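Local coordinates for adhesion and penetration protein autotransporter (PDB 3SYJ) that promotes bacterial adherence to and invasion of host cells, drives bacterial aggregation by self-association, and is probably a serine protease, at residues A[751-756]-A[770-775]; A[145-150]-A[226-231]; A[461-466]-A[483-488]; A[268-273]-A[339-344]. All blocks are in the same frame, centred on the assembly; numbering follows the deposited sequence.

Interaction 1. Residues A[751-756]-A[770-775]; sequences DNSTAT and DSAQFS
D751 and D770 hold equivalent places one coil apart, side by side and pointing the same way, with carboxylate planes 20° apart. In each, CG lies anti to the carbonyl carbon (chi1 -57° and -45°), beside its own backbone N. D770 OD2 takes the N-H of D751 at 2.7 Å through its anti lone pair, while OD2 of D751 accepts from N731 on the preceding coil, so the same bond is passed from coil to coil. D751 OD1 stays 3.6 Å from D770 OD2, like charges whose repulsion the two N-H bonds probably offset. Further along, S771 CB packs on N752 OD1, and A772 CB lies 4.0 Å from S753 OG, a hydroxyl bonded to S750 O. On the inner face, A755 CB meets F774 CD1 at 3.9 Å, in the plane of the ring at its edge. On the other face T756 OG1 touches S775 CB at 3.6 Å. Between these rows the backbones pair in parallel: Q773 N to S753 O, A755 N to Q773 O, and S775 N to A755 O at 2.8 Å. In-register parallel pairing of successive coils, with the aspartate repeated, marks the right-handed beta-helix of autotransporter passenger domains.

Interaction 2. Residues A[145-150]-A[226-231]; sequences RTKYPE and DAEKQK
K147 and A227 bring two irregular loops together through one backbone bond, A227 N to K147 O at 2.8 Å, nearly straight (172° at the hydrogen), while the CA atoms of Y148 and D226 come within 5.1 Å. Beside that bond A227 CB is turned toward the other loop, 3.4 Å from K147 O and 3.8 Å from P149 CD. K147 runs out fully extended, CG anti to the backbone N (chi1 -177°), and its methylenes cross the side chain of E228: CG rests 3.7 Å from E228 CD, and CE comes near E228 OE1. The ammonium does not reach the carboxylate, NZ being 4.7 Å from E228 OE1, so the attraction between these opposite charges is at most a longer-range one. CG of K147 also lies above one face of the Y148 ring, toward its rim. The other aromatic contact is with D226, whose CA packs against Y148 CD1; ring and carboxylate planes stand 71° apart. A water in the plane of the ring joins Y148 OH to D226 OD2, to which it donates at 2.7 Å. The second oxygen, OD1, turns back on its own loop and takes K229 N at 2.9 Å from above the carboxylate plane, an Asx motif that fixes the rotation of the group. Q230 and K231 both face D226 in a G1 beta bulge. The contact thus ties the loop leading into strand 151-155 to the hairpin turn joining strands 221-226 and 231-238 of the protease domain, where Y148 also packs on I224 and Y142.

Interaction 3. Residues A[461-466]-A[483-488]; sequences NDDKQF and NGHSLT
H485 stands toward the backbone of N461 and D462, its ring laid against the peptide units of the other loop. D462 O sits over one face, 3.7 Å above the plane and displaced toward the rim, while H485 CE1 comes within 3.7 Å of N461 C. The close approach of D463 to the ring is doubtful in the model. CG of H485 lies anti to the carbonyl carbon (chi1 -70°), and ND1 is turned back to its own loop, hydrogen-bonding L482 O and, weakly, N483 O. Past the ring, two waters lie between D463 OD1 and the backbone of S486: one donates to S486 O at 2.8 Å, the other accepts from S486 N at 3.0 Å, but both are modelled too near D463 OD1 for that side of the link to be sure. D462 OD2 forms a salt bridge with K443 NZ. On the apolar flank L487 CD1 touches F466 CZ at 4.2 Å, both side chains also packing on L460. N483 leaves its backbone toward N461, and its OD1 and ND2 bond N505 ND2 and L460 O. The arrangement belongs to the turns of a beta-helix, where loops of consecutive coils stack at the solenoid's surface.

Interaction 4. Residues A[268-273]-A[339-344]; sequences HTSLYT and TLYFMD
The parallel pairing of strand 269-272 with strand 340-343 opens a ladder of the passenger's beta-helix, and inside it L271 lies over the ring of F342. L271 CD1 sits 3.5 Å from the ring centroid, 24° off the normal, in a CH-pi contact displaced toward the rim, while L271 CB meets F342 CD1 at 3.6 Å. In both residues CG is anti to the carbonyl carbon, and the two side chains lie side by side, pointing the same way. Next to them T269 CG2 touches L340 CD2 at 3.9 Å; T269 OG1 is bonded to E338. This row faces inward: I292 covers L271, L340 and F342, and the F342 ring meets F365 of the following strand, 363-366, in the stacking of core residues usual in a beta-helix. Backbone bonds run from Y341 N to T269 O, from L271 N to Y341 O (2.7 Å) and from M343 N to L271 O, each nearly along the C=O axis, the strand directions diverging by 20°. The outer row carries Y272, M343, S270 and Y341. M343 SD lies 4.5 Å from the centroid of the Y272 ring, 39° off the normal, an oblique Met-aromatic contact; M343 O approaches the same ring at its edge, in plane. S270 OG rests 3.5 Å from Y341 CD2, and a bend at chi3 of M343 places its CE at the edge of the Y341 ring, in plane. At the far end one water donates to both M343 O and D344 OD1, the latter also bonded to G278 N.

Overall arrangement
Along the chain interaction 2 closes first, followed by interactions 4, 3 and 1. Interaction 2 lies within the N-terminal protease domain, joining a loop to the seven-stranded antiparallel sheet; its centre is 36 Å from that of interaction 4, on the first strand pair of a parallel ladder of the passenger. Interaction 3 follows 34 Å further between centres, at turns of later coils, and interaction 1 another 46 Å on; interactions 1 and 4 have centres 76 Å apart, on opposite sides of the chain's centre. None touches another. The same coil-on-coil pairing thus recurs along a long solenoid that extends from the protease domain, an elongated scaffold suited to adhesion and self-association.

Interaction 1. Residues A[751-756]-A[770-775]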
loop_
_atom_site.group_PDB
_atom_site.type_symbol
_atom_site.label_atom_id
_atom_site.label_comp_id
_atom_site.label_asym_id
_atom_site.label_seq_id
_atom_site.Cartn_x
_atom_site.Cartn_y
_atom_site.Cartn_z
ATOM N N ASP A 751 18.211 6.363 -10.242
ATOM C CA ASP A 751 19.368 6.948 -10.914
ATOM C C ASP A 751 20.666 6.791 -10.124
ATOM O O ASP A 751 21.094 5.679 -9.828
ATOM C CB ASP A 751 19.117 8.428 -11.225
ATOM C CG ASP A 751 17.873 8.647 -12.081
ATOM O OD1 ASP A 751 17.633 7.847 -13.017
ATOM O OD2 ASP A 751 17.133 9.623 -11.818
ATOM N N ASN A 752 21.292 7.916 -9.794
ATOM C CA ASN A 752 22.554 7.912 -9.064
ATOM C C ASN A 752 22.426 8.540 -7.689
ATOM O O ASN A 752 23.409 9.004 -7.116
ATOM C CB ASN A 752 23.619 8.666 -9.855
ATOM C CG ASN A 752 23.762 8.147 -11.263
ATOM O OD1 ASN A 752 24.304 7.063 -11.482
ATOM N ND2 ASN A 752 23.271 8.918 -12.233
ATOM N N SER A 753 21.212 8.564 -7.159
ATOM C CA SER A 753 20.985 9.172 -5.857
ATOM C C SER A 753 21.591 8.340 -4.728
ATOM O O SER A 753 21.962 7.182 -4.921
ATOM C CB SER A 753 19.492 9.390 -5.618
ATOM O OG SER A 753 18.794 8.160 -5.643
ATOM N N THR A 754 21.682 8.945 -3.549
ATOM C CA THR A 754 22.257 8.296 -2.381
ATOM C C THR A 754 21.445 8.613 -1.133
ATOM O O THR A 754 20.960 9.732 -0.969
ATOM C CB THR A 754 23.687 8.786 -2.131
ATOM O OG1 THR A 754 24.510 8.455 -3.255
ATOM C CG2 THR A 754 24.257 8.145 -0.877
ATOM N N ALA A 755 21.303 7.630 -0.251
ATOM C CA ALA A 755 20.656 7.860 1.035
ATOM C C ALA A 755 21.480 7.252 2.158
ATOM O O ALA A 755 22.141 6.237 1.967
ATOM C CB ALA A 755 19.246 7.297 1.039
ATOM N N THR A 756 21.441 7.879 3.330
ATOM C CA THR A 756 22.211 7.406 4.470
ATOM C C THR A 756 21.438 7.578 5.762
ATOM O O THR A 756 20.866 8.635 6.015
ATOM C CB THR A 756 23.526 8.180 4.612
ATOM O OG1 THR A 756 24.335 7.964 3.452
ATOM C CG2 THR A 756 24.281 7.726 5.851
ATOM N N ASP A 770 18.420 1.253 -10.570
ATOM C CA ASP A 770 19.485 1.892 -11.334
ATOM C C ASP A 770 20.825 1.807 -10.602
ATOM O O ASP A 770 21.284 0.716 -10.277
ATOM C CB ASP A 770 19.110 3.343 -11.651
ATOM C CG ASP A 770 17.668 3.478 -12.129
ATOM O OD1 ASP A 770 17.168 2.541 -12.787
ATOM O OD2 ASP A 770 17.028 4.514 -11.846
ATOM N N SER A 771 21.453 2.949 -10.340
ATOM C CA SER A 771 22.764 2.952 -9.691
ATOM C C SER A 771 22.716 3.545 -8.286
ATOM O O SER A 771 23.750 3.920 -7.726
ATOM C CB SER A 771 23.776 3.724 -10.541
ATOM O OG SER A 771 23.713 3.300 -11.891
ATOM N N ALA A 772 21.513 3.626 -7.723
ATOM C CA ALA A 772 21.310 4.244 -6.416
ATOM C C ALA A 772 22.063 3.508 -5.311
ATOM O O ALA A 772 22.363 2.322 -5.434
ATOM C CB ALA A 772 19.826 4.319 -6.094
ATOM N N GLN A 773 22.373 4.220 -4.231
ATOM C CA GLN A 773 23.052 3.614 -3.092
ATOM C C GLN A 773 22.379 3.969 -1.772
ATOM O O GLN A 773 21.977 5.114 -1.553
ATOM C CB GLN A 773 24.522 4.031 -3.047
ATOM C CG GLN A 773 25.350 3.468 -4.185
ATOM C CD GLN A 773 26.839 3.440 -3.870
ATOM O OE1 GLN A 773 27.675 3.431 -4.776
ATOM N NE2 GLN A 773 27.176 3.425 -2.582
ATOM N N PHE A 774 22.264 2.977 -0.895
ATOM C CA PHE A 774 21.733 3.194 0.442
ATOM C C PHE A 774 22.743 2.766 1.489
ATOM O O PHE A 774 23.241 1.639 1.465
ATOM C CB PHE A 774 20.421 2.440 0.655
ATOM C CG PHE A 774 19.881 2.546 2.061
ATOM C CD1 PHE A 774 19.384 3.751 2.537
ATOM C CD2 PHE A 774 19.868 1.442 2.902
ATOM C CE1 PHE A 774 18.883 3.850 3.827
ATOM C CE2 PHE A 774 19.370 1.534 4.190
ATOM C CZ PHE A 774 18.877 2.742 4.653
ATOM N N SER A 775 23.029 3.671 2.416
ATOM C CA SER A 775 24.026 3.430 3.437
ATOM C C SER A 775 23.412 3.493 4.842
ATOM O O SER A 775 22.708 4.441 5.194
ATOM C CB SER A 775 25.171 4.430 3.285
ATOM O OG SER A 775 26.314 4.014 4.010
#

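Interaction 2. Residues A[145-150]-A[226-231]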
loop_
_atom_site.group_PDB
_atom_site.type_symbol
_atom_site.label_atom_id
_atom_site.label_comp_id
_atom_site.label_asym_id
_atom_site.label_seq_id
_atom_site.Cartn_x
_atom_site.Cartn_y
_atom_site.Cartn_z
ATOM N N ARG A 145 -13.181 44.429 46.885
ATOM C CA ARG A 145 -12.278 43.624 46.072
ATOM C C ARG A 145 -12.949 42.449 45.365
ATOM O O ARG A 145 -12.292 41.693 44.647
ATOM C CB ARG A 145 -11.091 43.142 46.903
ATOM C CG ARG A 145 -10.062 44.236 47.164
ATOM C CD ARG A 145 -9.295 43.976 48.449
ATOM N NE ARG A 145 -8.803 42.607 48.494
ATOM C CZ ARG A 145 -8.735 41.880 49.603
ATOM N NH1 ARG A 145 -8.269 40.641 49.548
ATOM N NH2 ARG A 145 -9.142 42.387 50.761
ATOM N N THR A 146 -14.248 42.286 45.572
ATOM C CA THR A 146 -15.009 41.324 44.787
ATOM C C THR A 146 -15.349 41.974 43.455
ATOM O O THR A 146 -15.170 41.383 42.394
ATOM C CB THR A 146 -16.305 40.912 45.495
ATOM O OG1 THR A 146 -15.988 40.181 46.685
ATOM C CG2 THR A 146 -17.141 40.031 44.587
ATOM N N LYS A 147 -15.821 43.211 43.524
ATOM C CA LYS A 147 -16.115 43.996 42.333
ATOM C C LYS A 147 -14.825 44.443 41.638
ATOM O O LYS A 147 -14.745 44.462 40.406
ATOM C CB LYS A 147 -16.976 45.208 42.706
ATOM C CG LYS A 147 -17.427 46.085 41.537
ATOM C CD LYS A 147 -18.272 47.254 42.054
ATOM C CE LYS A 147 -18.644 48.252 40.962
ATOM N NZ LYS A 147 -19.245 49.499 41.544
ATOM N N TYR A 148 -13.818 44.790 42.437
ATOM C CA TYR A 148 -12.538 45.279 41.934
ATOM C C TYR A 148 -11.384 44.439 42.477
ATOM O O TYR A 148 -10.706 44.851 43.419
ATOM C CB TYR A 148 -12.335 46.725 42.376
ATOM C CG TYR A 148 -13.367 47.687 41.833
ATOM C CD1 TYR A 148 -13.398 48.020 40.486
ATOM C CD2 TYR A 148 -14.301 48.272 42.672
ATOM C CE1 TYR A 148 -14.333 48.907 39.991
ATOM C CE2 TYR A 148 -15.243 49.162 42.189
ATOM C CZ TYR A 148 -15.255 49.476 40.851
ATOM O OH TYR A 148 -16.196 50.361 40.379
ATOM N N PRO A 149 -11.162 43.256 41.888
ATOM C CA PRO A 149 -10.200 42.275 42.404
ATOM C C PRO A 149 -8.747 42.602 42.094
ATOM O O PRO A 149 -7.873 42.261 42.890
ATOM C CB PRO A 149 -10.586 40.990 41.676
ATOM C CG PRO A 149 -11.264 41.430 40.447
ATOM C CD PRO A 149 -11.933 42.737 40.747
ATOM N N GLU A 150 -8.494 43.233 40.953
ATOM C CA GLU A 150 -7.132 43.550 40.543
ATOM C C GLU A 150 -6.908 45.057 40.442
ATOM O O GLU A 150 -7.820 45.818 40.108
ATOM C CB GLU A 150 -6.807 42.860 39.220
ATOM C CG GLU A 150 -7.095 41.361 39.221
ATOM C CD GLU A 150 -5.978 40.527 39.822
ATOM O OE1 GLU A 150 -5.001 41.110 40.339
ATOM O OE2 GLU A 150 -6.070 39.280 39.768
ATOM N N ASP A 226 -12.599 46.294 36.871
ATOM C CA ASP A 226 -14.020 46.115 37.149
ATOM C C ASP A 226 -14.435 44.715 36.696
ATOM O O ASP A 226 -14.486 44.436 35.503
ATOM C CB ASP A 226 -14.838 47.177 36.409
ATOM C CG ASP A 226 -16.306 47.180 36.809
ATOM O OD1 ASP A 226 -16.895 46.090 36.968
ATOM O OD2 ASP A 226 -16.876 48.280 36.959
ATOM N N ALA A 227 -14.725 43.837 37.650
ATOM C CA ALA A 227 -15.011 42.434 37.347
ATOM C C ALA A 227 -16.416 42.231 36.782
ATOM O O ALA A 227 -16.673 41.268 36.059
ATOM C CB ALA A 227 -14.816 41.574 38.588
ATOM N N GLU A 228 -17.327 43.132 37.124
ATOM C CA GLU A 228 -18.680 43.058 36.597
ATOM C C GLU A 228 -18.664 43.398 35.104
ATOM O O GLU A 228 -19.201 42.647 34.286
ATOM C CB GLU A 228 -19.597 43.977 37.406
ATOM C CG GLU A 228 -19.234 43.971 38.895
ATOM C CD GLU A 228 -20.309 44.557 39.801
ATOM O OE1 GLU A 228 -20.855 45.635 39.476
ATOM O OE2 GLU A 228 -20.602 43.938 40.851
ATOM N N LYS A 229 -18.005 44.500 34.749
ATOM C CA LYS A 229 -17.869 44.911 33.351
ATOM C C LYS A 229 -16.827 44.089 32.591
ATOM O O LYS A 229 -16.868 44.010 31.363
ATOM C CB LYS A 229 -17.490 46.393 33.253
ATOM C CG LYS A 229 -18.430 47.371 33.948
ATOM C CD LYS A 229 -17.980 48.804 33.676
ATOM C CE LYS A 229 -18.641 49.821 34.595
ATOM N NZ LYS A 229 -20.088 50.025 34.319
ATOM N N GLN A 230 -15.892 43.493 33.328
ATOM C CA GLN A 230 -14.756 42.793 32.731
ATOM C C GLN A 230 -13.839 43.743 31.964
ATOM O O GLN A 230 -13.390 43.441 30.859
ATOM C CB GLN A 230 -15.222 41.657 31.819
ATOM C CG GLN A 230 -16.010 40.586 32.539
ATOM C CD GLN A 230 -15.765 39.208 31.965
ATOM O OE1 GLN A 230 -15.908 38.984 30.756
ATOM N NE2 GLN A 230 -15.382 38.271 32.834
ATOM N N LYS A 231 -13.556 44.887 32.570
ATOM C CA LYS A 231 -12.788 45.934 31.919
ATOM C C LYS A 231 -11.688 46.368 32.846
ATOM O O LYS A 231 -11.899 46.466 34.050
ATOM C CB LYS A 231 -13.664 47.166 31.689
ATOM C CG LYS A 231 -14.273 47.316 30.322
ATOM C CD LYS A 231 -14.993 48.660 30.216
ATOM C CE LYS A 231 -15.248 49.029 28.764
ATOM N NZ LYS A 231 -16.110 48.029 28.064
HETATM O O HOH W 1 -16.056 50.824 37.602
#

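Interaction 3. Residues A[461-466]-A[483-488]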
loop_
_atom_site.group_PDB
_atom_site.type_symbol
_atom_site.label_atom_id
_atom_site.label_comp_id
_atom_site.label_asym_id
_atom_site.label_seq_id
_atom_site.Cartn_x
_atom_site.Cartn_y
_atom_site.Cartn_z
ATOM N N ASN A 461 -6.592 47.825 -4.105
ATOM C CA ASN A 461 -7.515 47.754 -5.228
ATOM C C ASN A 461 -6.880 48.205 -6.536
ATOM O O ASN A 461 -7.581 48.490 -7.497
ATOM C CB ASN A 461 -8.786 48.557 -4.948
ATOM C CG ASN A 461 -9.833 47.747 -4.204
ATOM O OD1 ASN A 461 -11.021 48.043 -4.277
ATOM N ND2 ASN A 461 -9.394 46.714 -3.493
ATOM N N ASP A 462 -5.552 48.254 -6.568
ATOM C CA ASP A 462 -4.826 48.667 -7.767
ATOM C C ASP A 462 -3.333 48.422 -7.593
ATOM O O ASP A 462 -2.864 48.148 -6.482
ATOM C CB ASP A 462 -5.093 50.146 -8.071
ATOM C CG ASP A 462 -4.634 50.562 -9.473
ATOM O OD1 ASP A 462 -4.302 49.687 -10.303
ATOM O OD2 ASP A 462 -4.607 51.781 -9.746
ATOM N N ASP A 463 -2.588 48.508 -8.691
ATOM C CA ASP A 463 -1.139 48.371 -8.636
ATOM C C ASP A 463 -0.474 49.731 -8.460
ATOM O O ASP A 463 -1.107 50.776 -8.624
ATOM C CB ASP A 463 -0.597 47.689 -9.889
ATOM C CG ASP A 463 -1.194 46.317 -10.110
ATOM O OD1 ASP A 463 -1.263 45.526 -9.145
ATOM O OD2 ASP A 463 -1.596 46.019 -11.253
ATOM N N LYS A 464 0.806 49.697 -8.104
ATOM C CA LYS A 464 1.621 50.891 -7.994
ATOM C C LYS A 464 0.959 51.985 -7.173
ATOM O O LYS A 464 0.829 53.113 -7.634
ATOM C CB LYS A 464 1.943 51.419 -9.388
ATOM C CG LYS A 464 2.592 50.395 -10.274
ATOM C CD LYS A 464 3.384 51.073 -11.369
ATOM C CE LYS A 464 4.540 50.199 -11.828
ATOM N NZ LYS A 464 5.735 51.024 -12.194
ATOM N N GLN A 465 0.556 51.654 -5.951
ATOM C CA GLN A 465 -0.148 52.603 -5.089
ATOM C C GLN A 465 0.789 53.264 -4.098
ATOM O O GLN A 465 0.488 54.327 -3.545
ATOM C CB GLN A 465 -1.279 51.900 -4.336
ATOM C CG GLN A 465 -2.460 51.540 -5.207
ATOM C CD GLN A 465 -3.265 52.756 -5.610
ATOM O OE1 GLN A 465 -3.559 52.971 -6.797
ATOM N NE2 GLN A 465 -3.624 53.570 -4.627
ATOM N N PHE A 466 1.921 52.616 -3.867
ATOM C CA PHE A 466 2.894 53.108 -2.914
ATOM C C PHE A 466 4.219 52.414 -3.146
ATOM O O PHE A 466 4.285 51.373 -3.795
ATOM C CB PHE A 466 2.434 52.834 -1.481
ATOM C CG PHE A 466 2.271 51.374 -1.176
ATOM C CD1 PHE A 466 3.330 50.632 -0.665
ATOM C CD2 PHE A 466 1.067 50.734 -1.412
ATOM C CE1 PHE A 466 3.188 49.278 -0.388
ATOM C CE2 PHE A 466 0.920 49.386 -1.141
ATOM C CZ PHE A 466 1.983 48.659 -0.622
ATOM N N ASN A 483 -5.272 41.357 -1.919
ATOM C CA ASN A 483 -6.487 41.341 -2.714
ATOM C C ASN A 483 -6.210 41.045 -4.179
ATOM O O ASN A 483 -6.664 41.774 -5.061
ATOM C CB ASN A 483 -7.206 42.680 -2.582
ATOM C CG ASN A 483 -8.549 42.699 -3.295
ATOM O OD1 ASN A 483 -9.163 41.653 -3.509
ATOM N ND2 ASN A 483 -9.009 43.893 -3.665
ATOM N N GLY A 484 -5.442 39.987 -4.429
ATOM C CA GLY A 484 -5.190 39.520 -5.780
ATOM C C GLY A 484 -4.065 40.229 -6.500
ATOM O O GLY A 484 -3.822 39.980 -7.678
ATOM N N HIS A 485 -3.373 41.119 -5.803
ATOM C CA HIS A 485 -2.291 41.873 -6.426
ATOM C C HIS A 485 -0.938 41.320 -6.001
ATOM O O HIS A 485 -0.846 40.548 -5.052
ATOM C CB HIS A 485 -2.392 43.352 -6.054
ATOM C CG HIS A 485 -3.559 44.053 -6.676
ATOM N ND1 HIS A 485 -4.816 44.057 -6.108
ATOM C CD2 HIS A 485 -3.659 44.773 -7.818
ATOM C CE1 HIS A 485 -5.639 44.750 -6.875
ATOM N NE2 HIS A 485 -4.961 45.198 -7.917
ATOM N N SER A 486 0.117 41.716 -6.699
ATOM C CA SER A 486 1.443 41.238 -6.344
ATOM C C SER A 486 2.377 42.381 -5.992
ATOM O O SER A 486 2.242 43.487 -6.512
ATOM C CB SER A 486 2.021 40.381 -7.466
ATOM O OG SER A 486 1.310 39.158 -7.554
ATOM N N LEU A 487 3.310 42.107 -5.087
ATOM C CA LEU A 487 4.265 43.105 -4.634
ATOM C C LEU A 487 5.648 42.493 -4.562
ATOM O O LEU A 487 5.791 41.290 -4.350
ATOM C CB LEU A 487 3.889 43.616 -3.245
ATOM C CG LEU A 487 2.545 44.313 -3.072
ATOM C CD1 LEU A 487 2.250 44.532 -1.595
ATOM C CD2 LEU A 487 2.544 45.633 -3.832
ATOM N N THR A 488 6.662 43.328 -4.751
ATOM C CA THR A 488 8.033 42.948 -4.461
ATOM C C THR A 488 8.556 43.851 -3.358
ATOM O O THR A 488 8.327 45.064 -3.386
ATOM C CB THR A 488 8.943 43.129 -5.682
ATOM O OG1 THR A 488 8.522 42.249 -6.723
ATOM C CG2 THR A 488 10.384 42.814 -5.320
HETATM O O HOH W 2 0.398 45.491 -7.215
HETATM O O HOH W 3 -0.432 43.233 -9.207
#

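Interaction 4. Residues A[268-273]-A[339-344]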
loop_
_atom_site.group_PDB
_atom_site.type_symbol
_atom_site.label_atom_id
_atom_site.label_comp_id
_atom_site.label_asym_id
_atom_site.label_seq_id
_atom_site.Cartn_x
_atom_site.Cartn_y
_atom_site.Cartn_z
ATOM N N HIS A 268 -18.600 69.823 18.972
ATOM C CA HIS A 268 -19.946 70.319 19.238
ATOM C C HIS A 268 -20.767 70.529 17.958
ATOM O O HIS A 268 -21.948 70.864 18.016
ATOM C CB HIS A 268 -19.867 71.631 20.028
ATOM C CG HIS A 268 -19.090 72.708 19.333
ATOM N ND1 HIS A 268 -17.712 72.709 19.271
ATOM C CD2 HIS A 268 -19.499 73.814 18.664
ATOM C CE1 HIS A 268 -17.305 73.771 18.596
ATOM N NE2 HIS A 268 -18.369 74.457 18.217
ATOM N N THR A 269 -20.143 70.333 16.806
ATOM C CA THR A 269 -20.833 70.526 15.539
ATOM C C THR A 269 -21.184 69.181 14.904
ATOM O O THR A 269 -20.298 68.456 14.444
ATOM C CB THR A 269 -19.988 71.379 14.555
ATOM O OG1 THR A 269 -19.810 72.699 15.083
ATOM C CG2 THR A 269 -20.669 71.482 13.206
ATOM N N SER A 270 -22.476 68.849 14.893
ATOM C CA SER A 270 -22.966 67.637 14.237
ATOM C C SER A 270 -23.719 67.982 12.963
ATOM O O SER A 270 -24.706 68.715 12.989
ATOM C CB SER A 270 -23.897 66.844 15.152
ATOM O OG SER A 270 -23.168 66.092 16.100
ATOM N N LEU A 271 -23.257 67.445 11.846
ATOM C CA LEU A 271 -23.924 67.672 10.581
ATOM C C LEU A 271 -24.800 66.477 10.270
ATOM O O LEU A 271 -24.351 65.330 10.313
ATOM C CB LEU A 271 -22.893 67.940 9.496
ATOM C CG LEU A 271 -22.108 69.161 9.984
ATOM C CD1 LEU A 271 -20.611 68.922 10.021
ATOM C CD2 LEU A 271 -22.469 70.409 9.195
ATOM N N TYR A 272 -26.068 66.753 9.997
ATOM C CA TYR A 272 -27.048 65.703 9.801
ATOM C C TYR A 272 -28.212 66.203 8.961
ATOM O O TYR A 272 -28.682 67.332 9.130
ATOM C CB TYR A 272 -27.552 65.200 11.151
ATOM C CG TYR A 272 -28.618 64.144 11.049
ATOM C CD1 TYR A 272 -28.352 62.923 10.446
ATOM C CD2 TYR A 272 -29.891 64.360 11.566
ATOM C CE1 TYR A 272 -29.324 61.944 10.351
ATOM C CE2 TYR A 272 -30.867 63.388 11.480
ATOM C CZ TYR A 272 -30.576 62.179 10.869
ATOM O OH TYR A 272 -31.544 61.201 10.774
ATOM N N THR A 273 -28.672 65.351 8.054
ATOM C CA THR A 273 -29.792 65.672 7.184
ATOM C C THR A 273 -30.813 64.556 7.310
ATOM O O THR A 273 -30.574 63.424 6.878
ATOM C CB THR A 273 -29.334 65.810 5.730
ATOM O OG1 THR A 273 -28.483 66.958 5.611
ATOM C CG2 THR A 273 -30.523 65.958 4.803
ATOM N N THR A 339 -13.461 69.596 16.130
ATOM C CA THR A 339 -13.720 68.309 15.503
ATOM C C THR A 339 -15.147 68.286 14.953
ATOM O O THR A 339 -16.059 68.848 15.554
ATOM C CB THR A 339 -13.474 67.166 16.504
ATOM O OG1 THR A 339 -12.066 67.058 16.737
ATOM C CG2 THR A 339 -14.004 65.837 15.976
ATOM N N LEU A 340 -15.337 67.664 13.795
ATOM C CA LEU A 340 -16.644 67.676 13.148
ATOM C C LEU A 340 -17.220 66.279 13.103
ATOM O O LEU A 340 -16.483 65.304 12.977
ATOM C CB LEU A 340 -16.540 68.226 11.731
ATOM C CG LEU A 340 -15.985 69.638 11.586
ATOM C CD1 LEU A 340 -15.645 69.885 10.126
ATOM C CD2 LEU A 340 -16.963 70.685 12.112
ATOM N N TYR A 341 -18.540 66.187 13.204
ATOM C CA TYR A 341 -19.221 64.898 13.196
ATOM C C TYR A 341 -20.288 64.886 12.112
ATOM O O TYR A 341 -21.227 65.681 12.145
ATOM C CB TYR A 341 -19.842 64.592 14.568
ATOM C CG TYR A 341 -20.579 63.268 14.637
ATOM C CD1 TYR A 341 -19.888 62.068 14.776
ATOM C CD2 TYR A 341 -21.968 63.217 14.570
ATOM C CE1 TYR A 341 -20.563 60.852 14.836
ATOM C CE2 TYR A 341 -22.650 62.009 14.634
ATOM C CZ TYR A 341 -21.944 60.831 14.763
ATOM O OH TYR A 341 -22.623 59.629 14.826
ATOM N N PHE A 342 -20.126 63.986 11.147
ATOM C CA PHE A 342 -21.041 63.873 10.024
ATOM C C PHE A 342 -21.765 62.544 10.103
ATOM O O PHE A 342 -21.137 61.484 10.164
ATOM C CB PHE A 342 -20.280 63.902 8.701
ATOM C CG PHE A 342 -19.658 65.231 8.362
ATOM C CD1 PHE A 342 -20.349 66.164 7.606
ATOM C CD2 PHE A 342 -18.357 65.523 8.747
ATOM C CE1 PHE A 342 -19.767 67.379 7.266
ATOM C CE2 PHE A 342 -17.767 66.740 8.417
ATOM C CZ PHE A 342 -18.474 67.667 7.674
ATOM N N MET A 343 -23.088 62.603 10.081
ATOM C CA MET A 343 -23.904 61.404 10.048
ATOM C C MET A 343 -24.859 61.432 8.851
ATOM O O MET A 343 -25.383 62.483 8.499
ATOM C CB MET A 343 -24.696 61.281 11.346
ATOM C CG MET A 343 -25.463 59.977 11.482
ATOM S SD MET A 343 -26.754 60.096 12.735
ATOM C CE MET A 343 -26.052 61.327 13.840
ATOM N N ASP A 344 -25.055 60.302 8.202
ATOM C CA ASP A 344 -26.032 60.111 7.148
ATOM C C ASP A 344 -26.477 58.662 7.069
ATOM O O ASP A 344 -25.683 57.774 7.154
ATOM C CB ASP A 344 -25.497 60.586 5.809
ATOM C CG ASP A 344 -26.582 60.838 4.777
ATOM O OD1 ASP A 344 -26.899 61.948 4.525
ATOM O OD2 ASP A 344 -27.047 59.945 4.150
HETATM O O HOH W 4 -17.368 70.737 16.850
HETATM O O HOH W 5 -26.480 63.710 6.371
#